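Local structure of fructokinase (Xylella fastidiosa Temecula1, 3LJS) at residues Gly65-Leu68 against Phe69-Ala73; Leu115-Val119 against Glu120-Asp124; Ala209-Ala212 against Asn213-Ile216; Trp238-Arg241 against Thr242-Gly245; Phe276-Ala279 against Ala280-Ile283. The protein probably phosphorylates fructose at the expense of ATP, as a carbohydrate kinase of the PfkB family with the ribokinase fold. One frame throughout, in Å; residues are numbered along the deposited sequence.

Contact 1. Residues Gly65-Leu68 against Phe69-Ala73; sequences GDFL and FDSFA
Ser71 turns its hydroxyl back along the helix onto Phe67, and the tight part of this one-turn contact lies there. OG stands anti to its own carbonyl carbon (chi1 -66°), which brings it 2.7 Å from Phe67 O, to which it donates a hydrogen bond. Ser71 N donates to the same oxygen at 2.9 Å, and the two donors arrive from opposite faces of the carbonyl plane, so one acceptor is gripped twice. The same hydroxyl oxygen also sits over the centre of the Phe67 ring, 3.7 Å above its plane. One residue on, Phe72 N bonds to Leu68 O at 3.0 Å, and Phe72 CD2 packs obliquely against that oxygen.

The solvent side is looser. Asp66 and Asp70 are one turn apart and joined through the backbone, Asp70 N to Asp66 O at 3.0 Å, while their carboxylates stay well separated; Asp66 is instead salt-bridged to Arg84.

Helix 63-75 is the crossover helix of the beta-alpha-beta unit running from strand 53-60 to strand 82-85. Phe69 and Phe72 lie on Ile82 and Phe72 stacks with Phe55, whereas Phe67 and Leu68 reach Ile15 and Ala35 of the four-stranded sheet.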
# COMPACT_ATOMS: atom_id res chain seq x y z
N GLY B 65 8.12 4.58 7.12
CA GLY B 65 9.28 4.07 7.83
C GLY B 65 9.74 5.11 8.84
O GLY B 65 10.09 4.77 9.97
N ASP B 66 9.73 6.37 8.43
CA ASP B 66 10.13 7.45 9.32
C ASP B 66 9.18 7.51 10.51
O ASP B 66 9.59 7.77 11.64
CB ASP B 66 10.12 8.81 8.60
CG ASP B 66 11.13 8.88 7.47
OD1 ASP B 66 12.15 8.15 7.52
OD2 ASP B 66 10.91 9.68 6.53
N PHE B 67 7.90 7.28 10.24
CA PHE B 67 6.88 7.31 11.28
C PHE B 67 7.13 6.22 12.31
O PHE B 67 7.02 6.45 13.52
CB PHE B 67 5.49 7.09 10.68
CG PHE B 67 4.40 6.93 11.70
CD1 PHE B 67 4.03 8.00 12.51
CD2 PHE B 67 3.74 5.72 11.84
CE1 PHE B 67 3.01 7.86 13.45
CE2 PHE B 67 2.72 5.56 12.77
CZ PHE B 67 2.35 6.63 13.58
N LEU B 68 7.46 5.03 11.83
CA LEU B 68 7.74 3.91 12.72
C LEU B 68 9.02 4.16 13.52
O LEU B 68 9.06 3.91 14.73
CB LEU B 68 7.86 2.62 11.91
CG LEU B 68 6.55 2.16 11.27
CD1 LEU B 68 6.79 0.98 10.34
CD2 LEU B 68 5.56 1.77 12.37
N PHE B 69 10.05 4.67 12.86
CA PHE B 69 11.30 4.95 13.54
C PHE B 69 11.10 5.95 14.68
O PHE B 69 11.58 5.73 15.80
CB PHE B 69 12.33 5.53 12.56
CG PHE B 69 13.69 5.71 13.16
CD1 PHE B 69 14.65 4.71 13.07
CD2 PHE B 69 14.02 6.88 13.85
CE1 PHE B 69 15.91 4.86 13.65
CE2 PHE B 69 15.28 7.04 14.43
CZ PHE B 69 16.22 6.03 14.33
N ASP B 70 10.41 7.05 14.40
CA ASP B 70 10.15 8.07 15.40
C ASP B 70 9.25 7.55 16.51
O ASP B 70 9.44 7.91 17.68
CB ASP B 70 9.52 9.32 14.77
CG ASP B 70 10.43 9.99 13.75
OD1 ASP B 70 11.66 10.00 13.98
OD2 ASP B 70 9.92 10.51 12.74
N SER B 71 8.27 6.73 16.16
CA SER B 71 7.36 6.16 17.15
C SER B 71 8.16 5.32 18.14
O SER B 71 7.91 5.36 19.35
CB SER B 71 6.30 5.28 16.48
OG SER B 71 5.44 6.06 15.65
N PHE B 72 9.13 4.56 17.64
CA PHE B 72 9.98 3.73 18.50
C PHE B 72 10.81 4.62 19.43
O PHE B 72 10.89 4.37 20.63
CB PHE B 72 10.92 2.86 17.67
CG PHE B 72 10.28 1.61 17.10
CD1 PHE B 72 9.52 0.77 17.91
CD2 PHE B 72 10.47 1.26 15.76
CE1 PHE B 72 8.95 -0.41 17.39
CE2 PHE B 72 9.91 0.08 15.24
CZ PHE B 72 9.15 -0.75 16.05
N ALA B 73 11.42 5.65 18.86
CA ALA B 73 12.24 6.57 19.65
C ALA B 73 11.43 7.24 20.76
O ALA B 73 11.87 7.29 21.91
CB ALA B 73 12.85 7.63 18.73

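Contact 2. Residues Leu115-Val119 against Glu120-Asp124; sequences LLFRV and EHFQD
Phe117, His121 and Phe122 meet as an aromatic cluster across a short 3-10 turn. His121 lays its CB over one face of Phe117, 3.6 Å from the ring centroid, in a CH-pi contact, and its imidazole turns an edge toward the same phenyl ring, though the fine placement of the imidazole is doubtful. Phe117 in turn points its own edge at Phe122 in a T-shaped pair with centroids 5.0 Å apart, its CE2 lying over the centre of the Phe122 face. With CG anti to the backbone N (chi1 -170°), the Phe117 ring is carried forward along the chain to meet both partners.

The polar contacts are made mainly by the backbone. His121 N donates to Arg118 O at 2.7 Å and Phe122 N to Val119 O at 3.1 Å, two successive i to i+3 bonds, both donors standing above the carbonyl planes. Arg118 bends at chi2 (-62°), and its NH1 bonds to two carbonyl oxygens of the same loop, Leu115 O at 2.9 Å and Phe117 O at 2.8 Å.

Phe117 and Phe122 both meet Phe10 and Val56, and Phe117 also lies on Val148 of helix 143-158. The whole is a 3-10 turn anchored by aromatic rings, part of the connection from strand 103-108 to helix 124-129.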
# COMPACT_ATOMS: atom_id res chain seq x y z
N LEU B 115 10.92 -7.52 5.00
CA LEU B 115 11.30 -8.82 4.43
C LEU B 115 12.74 -8.86 3.92
O LEU B 115 13.27 -9.93 3.63
CB LEU B 115 10.38 -9.18 3.26
CG LEU B 115 9.11 -10.03 3.43
CD1 LEU B 115 8.96 -10.54 4.84
CD2 LEU B 115 7.92 -9.21 3.00
N LEU B 116 13.37 -7.70 3.81
CA LEU B 116 14.73 -7.62 3.27
C LEU B 116 15.86 -7.62 4.29
O LEU B 116 17.03 -7.47 3.93
CB LEU B 116 14.84 -6.39 2.36
CG LEU B 116 14.54 -6.54 0.86
CD1 LEU B 116 13.66 -7.74 0.58
CD2 LEU B 116 13.89 -5.26 0.37
N PHE B 117 15.52 -7.79 5.57
CA PHE B 117 16.55 -7.84 6.60
C PHE B 117 17.35 -9.13 6.36
O PHE B 117 16.77 -10.18 6.14
CB PHE B 117 15.90 -7.90 7.99
CG PHE B 117 16.87 -7.71 9.13
CD1 PHE B 117 16.96 -6.48 9.79
CD2 PHE B 117 17.69 -8.75 9.55
CE1 PHE B 117 17.85 -6.30 10.85
CE2 PHE B 117 18.58 -8.58 10.61
CZ PHE B 117 18.66 -7.35 11.26
N ARG B 118 18.67 -9.03 6.39
CA ARG B 118 19.51 -10.21 6.17
C ARG B 118 20.45 -10.40 7.35
O ARG B 118 20.66 -9.47 8.13
CB ARG B 118 20.29 -10.09 4.85
CG ARG B 118 19.41 -10.18 3.60
CD ARG B 118 18.70 -11.54 3.50
NE ARG B 118 17.74 -11.60 2.39
CZ ARG B 118 16.43 -11.40 2.51
NH1 ARG B 118 15.88 -11.12 3.70
NH2 ARG B 118 15.66 -11.45 1.43
N VAL B 119 21.02 -11.59 7.47
CA VAL B 119 21.92 -11.89 8.59
C VAL B 119 23.01 -10.85 8.78
O VAL B 119 23.40 -10.56 9.92
CB VAL B 119 22.55 -13.29 8.43
CG1 VAL B 119 23.57 -13.54 9.53
CG2 VAL B 119 21.46 -14.35 8.48
N GLU B 120 23.50 -10.28 7.68
CA GLU B 120 24.55 -9.26 7.74
C GLU B 120 24.09 -8.01 8.49
O GLU B 120 24.91 -7.20 8.92
CB GLU B 120 24.96 -8.87 6.32
CG GLU B 120 23.87 -8.12 5.57
CD GLU B 120 24.06 -8.12 4.06
OE1 GLU B 120 24.07 -9.22 3.47
OE2 GLU B 120 24.20 -7.02 3.48
N HIS B 121 22.77 -7.84 8.64
CA HIS B 121 22.24 -6.66 9.32
C HIS B 121 22.23 -6.76 10.85
O HIS B 121 22.01 -5.76 11.54
CB HIS B 121 20.83 -6.33 8.81
CG HIS B 121 20.78 -6.00 7.35
ND1 HIS B 121 21.50 -4.95 6.80
CD2 HIS B 121 20.13 -6.59 6.32
CE1 HIS B 121 21.29 -4.93 5.50
NE2 HIS B 121 20.47 -5.91 5.18
N PHE B 122 22.45 -7.96 11.37
CA PHE B 122 22.49 -8.15 12.82
C PHE B 122 23.76 -7.50 13.36
O PHE B 122 24.76 -7.43 12.65
CB PHE B 122 22.52 -9.64 13.19
CG PHE B 122 21.19 -10.31 13.13
CD1 PHE B 122 20.10 -9.79 13.82
CD2 PHE B 122 21.03 -11.50 12.43
CE1 PHE B 122 18.88 -10.45 13.82
CE2 PHE B 122 19.81 -12.17 12.42
CZ PHE B 122 18.73 -11.63 13.11
N GLN B 123 23.71 -7.03 14.60
CA GLN B 123 24.86 -6.40 15.23
C GLN B 123 25.25 -7.17 16.48
O GLN B 123 24.40 -7.47 17.33
CB GLN B 123 24.51 -4.96 15.59
CG GLN B 123 24.29 -4.07 14.39
CD GLN B 123 23.60 -2.78 14.76
OE1 GLN B 123 23.94 -2.15 15.76
NE2 GLN B 123 22.62 -2.39 13.96
N ASP B 124 26.53 -7.50 16.61
CA ASP B 124 27.00 -8.26 17.75
C ASP B 124 26.65 -7.62 19.09
O ASP B 124 26.37 -8.32 20.06
CB ASP B 124 28.51 -8.49 17.65
CG ASP B 124 28.87 -9.47 16.53
OD1 ASP B 124 27.95 -9.91 15.81
OD2 ASP B 124 30.07 -9.79 16.37

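Contact 3. Residues Ala209-Ala212 against Asn213-Ile216; sequences AADA and NAVI
Asp211 caps the start of helix 212-220 by reaching over its first turn to Ala214. Its CG lies between the backbone N and the carbonyl carbon (chi1 51°), a rotamer that swings the carboxylate forward over the first amides of the helix. OD1 then accepts from Ala214 N at 3.0 Å, the N-H approaching nearly along the C-O axis of the carboxylate. The main chain of Asp211 takes part as well: its O accepts from Val215 N at 3.3 Å, with the donor in the carbonyl plane. Ile216 N follows with a bond of 3.0 Å to Ala212 O.

Just before the cap, Ala210 directs its CB at the helix and meets Ala214 CB at 3.4 Å, closer than methyl groups usually pack. Asn213 instead has CG anti to its backbone N (chi1 176°), leaving CB as its nearest side-chain atom to Asp211 OD1, at 3.6 Å. Val215 places CG2 beside Asp211 O, and its side chain also lies on Leu201, Leu204 and Ala205 of helix 198-207, which ends in a Schellman motif at Ala209.

Asp211 OD1 thus gives the Ala214 amide, in the first turn of the helix, a side-chain acceptor, and its negative charge would interact favourably with the positive end of the helix dipole.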
# COMPACT_ATOMS: atom_id res chain seq x y z
N ALA B 209 -1.37 -35.31 12.49
CA ALA B 209 -2.42 -36.32 12.42
C ALA B 209 -2.55 -36.91 13.82
O ALA B 209 -2.69 -38.12 13.99
CB ALA B 209 -2.04 -37.41 11.42
N ALA B 210 -2.49 -36.03 14.82
CA ALA B 210 -2.60 -36.45 16.21
C ALA B 210 -3.39 -35.43 17.02
O ALA B 210 -4.24 -34.72 16.48
CB ALA B 210 -1.20 -36.63 16.81
N ASP B 211 -3.09 -35.34 18.32
CA ASP B 211 -3.79 -34.41 19.20
C ASP B 211 -2.85 -33.38 19.84
O ASP B 211 -1.64 -33.42 19.64
CB ASP B 211 -4.51 -35.18 20.30
CG ASP B 211 -3.61 -36.16 21.01
OD1 ASP B 211 -2.38 -35.93 21.06
OD2 ASP B 211 -4.12 -37.17 21.53
N ALA B 212 -3.44 -32.49 20.62
CA ALA B 212 -2.70 -31.44 21.32
C ALA B 212 -1.54 -32.00 22.13
O ALA B 212 -0.45 -31.43 22.14
CB ALA B 212 -3.65 -30.66 22.23
N ASN B 213 -1.77 -33.11 22.81
CA ASN B 213 -0.72 -33.72 23.62
C ASN B 213 0.50 -34.06 22.78
O ASN B 213 1.63 -33.82 23.19
CB ASN B 213 -1.23 -34.99 24.31
CG ASN B 213 -0.14 -35.70 25.08
OD1 ASN B 213 0.40 -35.18 26.07
ND2 ASN B 213 0.22 -36.90 24.63
N ALA B 214 0.26 -34.63 21.60
CA ALA B 214 1.35 -34.99 20.70
C ALA B 214 2.16 -33.75 20.33
O ALA B 214 3.38 -33.81 20.20
CB ALA B 214 0.80 -35.65 19.44
N VAL B 215 1.47 -32.62 20.16
CA VAL B 215 2.13 -31.37 19.81
C VAL B 215 3.04 -30.93 20.95
O VAL B 215 4.20 -30.58 20.74
CB VAL B 215 1.11 -30.25 19.53
CG1 VAL B 215 1.84 -28.92 19.36
CG2 VAL B 215 0.30 -30.57 18.29
N ILE B 216 2.51 -30.96 22.17
CA ILE B 216 3.27 -30.56 23.34
C ILE B 216 4.49 -31.46 23.53
O ILE B 216 5.58 -30.97 23.83
CB ILE B 216 2.38 -30.58 24.60
CG1 ILE B 216 1.28 -29.53 24.45
CG2 ILE B 216 3.22 -30.31 25.84
CD1 ILE B 216 0.27 -29.51 25.58

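Contact 4. Residues Trp238-Arg241 against Thr242-Gly245; sequences WYTR and TAGG
Trp238 and Gly245 exchange a pair of backbone hydrogen bonds: Trp238 N donates to Gly245 O at 3.0 Å, and Gly245 N to Trp238 O at the same length of 3.0 Å. The first donor stands well above the carbonyl plane, the second is tilted only moderately from it. Two residues along, Thr240 N donates to Ala243 O at 2.9 Å in a nearly straight bond. Two amides of the turn, those of Thr242 and Ala243, find an acceptor in a side chain. A chi1 of 62° points Thr240 OG1 at them, and it accepts from Thr242 N at 3.2 Å and from Ala243 N at 3.1 Å. A water hydrogen-bonded to both Thr240 OG1 and Thr242 OG1 joins the two hydroxyls.

Together these bonds build a beta hairpin of strands 237-240 and 244-246 at the margin of the large central sheet, with Tyr239 and Gly244 as its non-hydrogen-bonded pair; Tyr239 continues the sheet by backbone bonding to Leu227. Trp238 folds its indole across the partner strand, so that Gly245 N lies 3.4 Å above the ring plane and Gly244 CA makes a CH-pi contact with the six-membered ring. The lack of a side chain on Gly245 lets the backbone come this close to the aromatic face. Farther out, Arg241 extends away from the hairpin, and its NH2 donates to the carbonyl oxygens of Gly222 and Ala224.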
# COMPACT_ATOMS: atom_id res chain seq x y z
N TRP B 238 -0.76 -22.72 30.86
CA TRP B 238 0.69 -22.80 30.75
C TRP B 238 1.11 -24.24 30.98
O TRP B 238 0.45 -24.98 31.70
CB TRP B 238 1.38 -21.87 31.76
CG TRP B 238 1.10 -22.19 33.20
CD1 TRP B 238 0.18 -21.59 34.01
CD2 TRP B 238 1.78 -23.16 34.01
NE1 TRP B 238 0.24 -22.13 35.28
CE2 TRP B 238 1.21 -23.09 35.30
CE3 TRP B 238 2.81 -24.08 33.77
CZ2 TRP B 238 1.65 -23.91 36.36
CZ3 TRP B 238 3.24 -24.89 34.82
CH2 TRP B 238 2.66 -24.80 36.09
N TYR B 239 2.21 -24.63 30.34
CA TYR B 239 2.75 -25.99 30.46
C TYR B 239 4.27 -25.93 30.53
O TYR B 239 4.90 -25.11 29.86
CB TYR B 239 2.39 -26.82 29.23
CG TYR B 239 0.92 -26.92 28.91
CD1 TYR B 239 0.15 -27.98 29.41
CD2 TYR B 239 0.29 -25.97 28.11
CE1 TYR B 239 -1.21 -28.08 29.11
CE2 TYR B 239 -1.06 -26.06 27.81
CZ TYR B 239 -1.80 -27.11 28.31
OH TYR B 239 -3.14 -27.19 28.02
N THR B 240 4.85 -26.81 31.34
CA THR B 240 6.31 -26.93 31.44
C THR B 240 6.53 -28.43 31.32
O THR B 240 5.56 -29.19 31.23
CB THR B 240 6.86 -26.46 32.81
OG1 THR B 240 6.32 -27.29 33.85
CG2 THR B 240 6.49 -25.01 33.06
N ARG B 241 7.78 -28.87 31.32
CA ARG B 241 8.02 -30.30 31.21
C ARG B 241 7.65 -31.07 32.47
O ARG B 241 7.65 -32.30 32.47
CB ARG B 241 9.49 -30.57 30.84
CG ARG B 241 9.89 -29.93 29.53
CD ARG B 241 11.32 -30.24 29.12
NE ARG B 241 11.66 -29.51 27.91
CZ ARG B 241 12.65 -29.84 27.09
NH1 ARG B 241 13.42 -30.89 27.35
NH2 ARG B 241 12.88 -29.10 26.00
N THR B 242 7.32 -30.35 33.54
CA THR B 242 6.98 -31.00 34.81
C THR B 242 5.55 -30.78 35.30
O THR B 242 5.09 -31.49 36.20
CB THR B 242 7.94 -30.57 35.93
OG1 THR B 242 7.96 -29.14 36.03
CG2 THR B 242 9.36 -31.07 35.65
N ALA B 243 4.84 -29.81 34.73
CA ALA B 243 3.47 -29.54 35.17
C ALA B 243 2.70 -28.64 34.22
O ALA B 243 3.19 -28.28 33.15
CB ALA B 243 3.50 -28.91 36.56
N GLY B 244 1.48 -28.30 34.62
CA GLY B 244 0.63 -27.43 33.82
C GLY B 244 -0.37 -26.73 34.72
O GLY B 244 -0.69 -27.22 35.81
N GLY B 245 -0.86 -25.57 34.28
CA GLY B 245 -1.82 -24.84 35.08
C GLY B 245 -2.53 -23.75 34.31
O GLY B 245 -2.50 -23.73 33.07
O HOH W 1 6.62 -26.87 36.48

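Contact 5. Residues Phe276-Ala279 against Ala280-Ile283; sequences FDDA and AALI
This is a local contact at the N-terminal end of helix 281-286, in which the chain leaving helix 262-275 passes through a type I beta turn, Asp278 to Ala281, into the next helix. The turn is closed by Ala281 N, which donates to Asp278 O at 3.1 Å from well above the carbonyl plane. A second, weak bond runs from the same N-H to Asp278 OD1 at 3.2 Å, so one amide is shared between the backbone and side-chain oxygens of a single residue. Asp278 can make this capping bond because its first torsion (chi1 51°) tucks the carboxylate in between its own main-chain N and C, bringing it over the turn. Leu282 N continues the pattern one residue later, bonding to Ala279 O at 3.1 Å, again with an i to i+3 spacing.

The apolar part is made by Phe276, Ala281 and Leu282. Phe276 CB meets Ala281 CB at 3.7 Å, and the methyl also approaches CG and CD1 of the ring. Along the same aromatic ring, one face is turned to Ala281 O, 4.2 Å above the plane and offset toward the rim, and to Leu282 CA. Leu282 sends CD1 to Phe276 CE2 at 4.0 Å, the two side chains crossing at a slant. Whereas the carboxylates of Asp277 and Asp278 belong to the exposed side, Phe276 and Leu282 are buried.

Phe276 meets rings of both flanking helices, Phe272 of helix 262-275 and, edge-to-face, Phe285 of helix 281-286, while Phe276, Ala279 and Leu282 all lie on Ile162 of strand 162-166.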
# COMPACT_ATOMS: atom_id res chain seq x y z
N PHE B 276 15.14 -12.39 36.17
CA PHE B 276 16.20 -13.35 35.87
C PHE B 276 17.60 -12.73 35.84
O PHE B 276 17.81 -11.69 35.23
CB PHE B 276 15.96 -14.04 34.52
CG PHE B 276 14.65 -14.77 34.42
CD1 PHE B 276 13.93 -15.13 35.56
CD2 PHE B 276 14.15 -15.15 33.18
CE1 PHE B 276 12.74 -15.85 35.46
CE2 PHE B 276 12.96 -15.87 33.06
CZ PHE B 276 12.25 -16.22 34.21
N ASP B 277 18.56 -13.38 36.50
CA ASP B 277 19.94 -12.87 36.49
C ASP B 277 20.53 -13.21 35.14
O ASP B 277 21.34 -12.46 34.59
CB ASP B 277 20.81 -13.55 37.56
CG ASP B 277 20.36 -13.26 38.97
OD1 ASP B 277 19.91 -12.12 39.24
OD2 ASP B 277 20.47 -14.17 39.83
N ASP B 278 20.12 -14.36 34.60
CA ASP B 278 20.60 -14.82 33.32
C ASP B 278 19.60 -15.80 32.69
O ASP B 278 18.56 -16.11 33.28
CB ASP B 278 21.96 -15.51 33.47
CG ASP B 278 21.97 -16.57 34.57
OD1 ASP B 278 20.95 -17.28 34.75
OD2 ASP B 278 23.01 -16.71 35.25
N ALA B 279 19.95 -16.30 31.51
CA ALA B 279 19.10 -17.23 30.79
C ALA B 279 18.82 -18.51 31.56
O ALA B 279 17.72 -19.05 31.49
CB ALA B 279 19.74 -17.57 29.44
N ALA B 280 19.82 -18.99 32.29
CA ALA B 280 19.65 -20.22 33.06
C ALA B 280 18.54 -20.11 34.09
O ALA B 280 17.94 -21.12 34.48
CB ALA B 280 20.97 -20.59 33.75
N ALA B 281 18.24 -18.89 34.53
CA ALA B 281 17.18 -18.68 35.52
C ALA B 281 15.80 -19.14 35.03
O ALA B 281 14.91 -19.38 35.85
CB ALA B 281 17.12 -17.21 35.92
N LEU B 282 15.62 -19.27 33.72
CA LEU B 282 14.32 -19.71 33.19
C LEU B 282 14.00 -21.13 33.66
O LEU B 282 12.83 -21.47 33.92
CB LEU B 282 14.31 -19.66 31.66
CG LEU B 282 13.05 -20.20 30.98
CD1 LEU B 282 11.87 -19.30 31.32
CD2 LEU B 282 13.24 -20.26 29.48
N ILE B 283 15.03 -21.96 33.78
CA ILE B 283 14.85 -23.34 34.21
C ILE B 283 14.26 -23.43 35.62
O ILE B 283 13.30 -24.16 35.86
CB ILE B 283 16.19 -24.12 34.15
CG1 ILE B 283 16.75 -24.06 32.73
CG2 ILE B 283 15.97 -25.57 34.55
CD1 ILE B 283 15.81 -24.62 31.67

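All five contacts are local and follow one another in series, so none nests within or crosses another. Contact 1 closes a turn inside the crossover helix between strands 53-60 and 82-85. Contact 2, whose nearest atoms are about 10 Å from those of contact 1, forms a turn in the loop after strand 103-108. On the opposite side of the chain's centre from contact 1, contact 3 opens helix 212-220 and contact 4 closes the hairpin at the sheet margin. These two touch, Ile216 CD1 lying 4.1 Å from Tyr239 CE1, which ties helix to sheet near ATP-binding Asp231. Contact 5 joins helices 262-275 and 281-286, about 7 Å from contact 4 between nearest atoms.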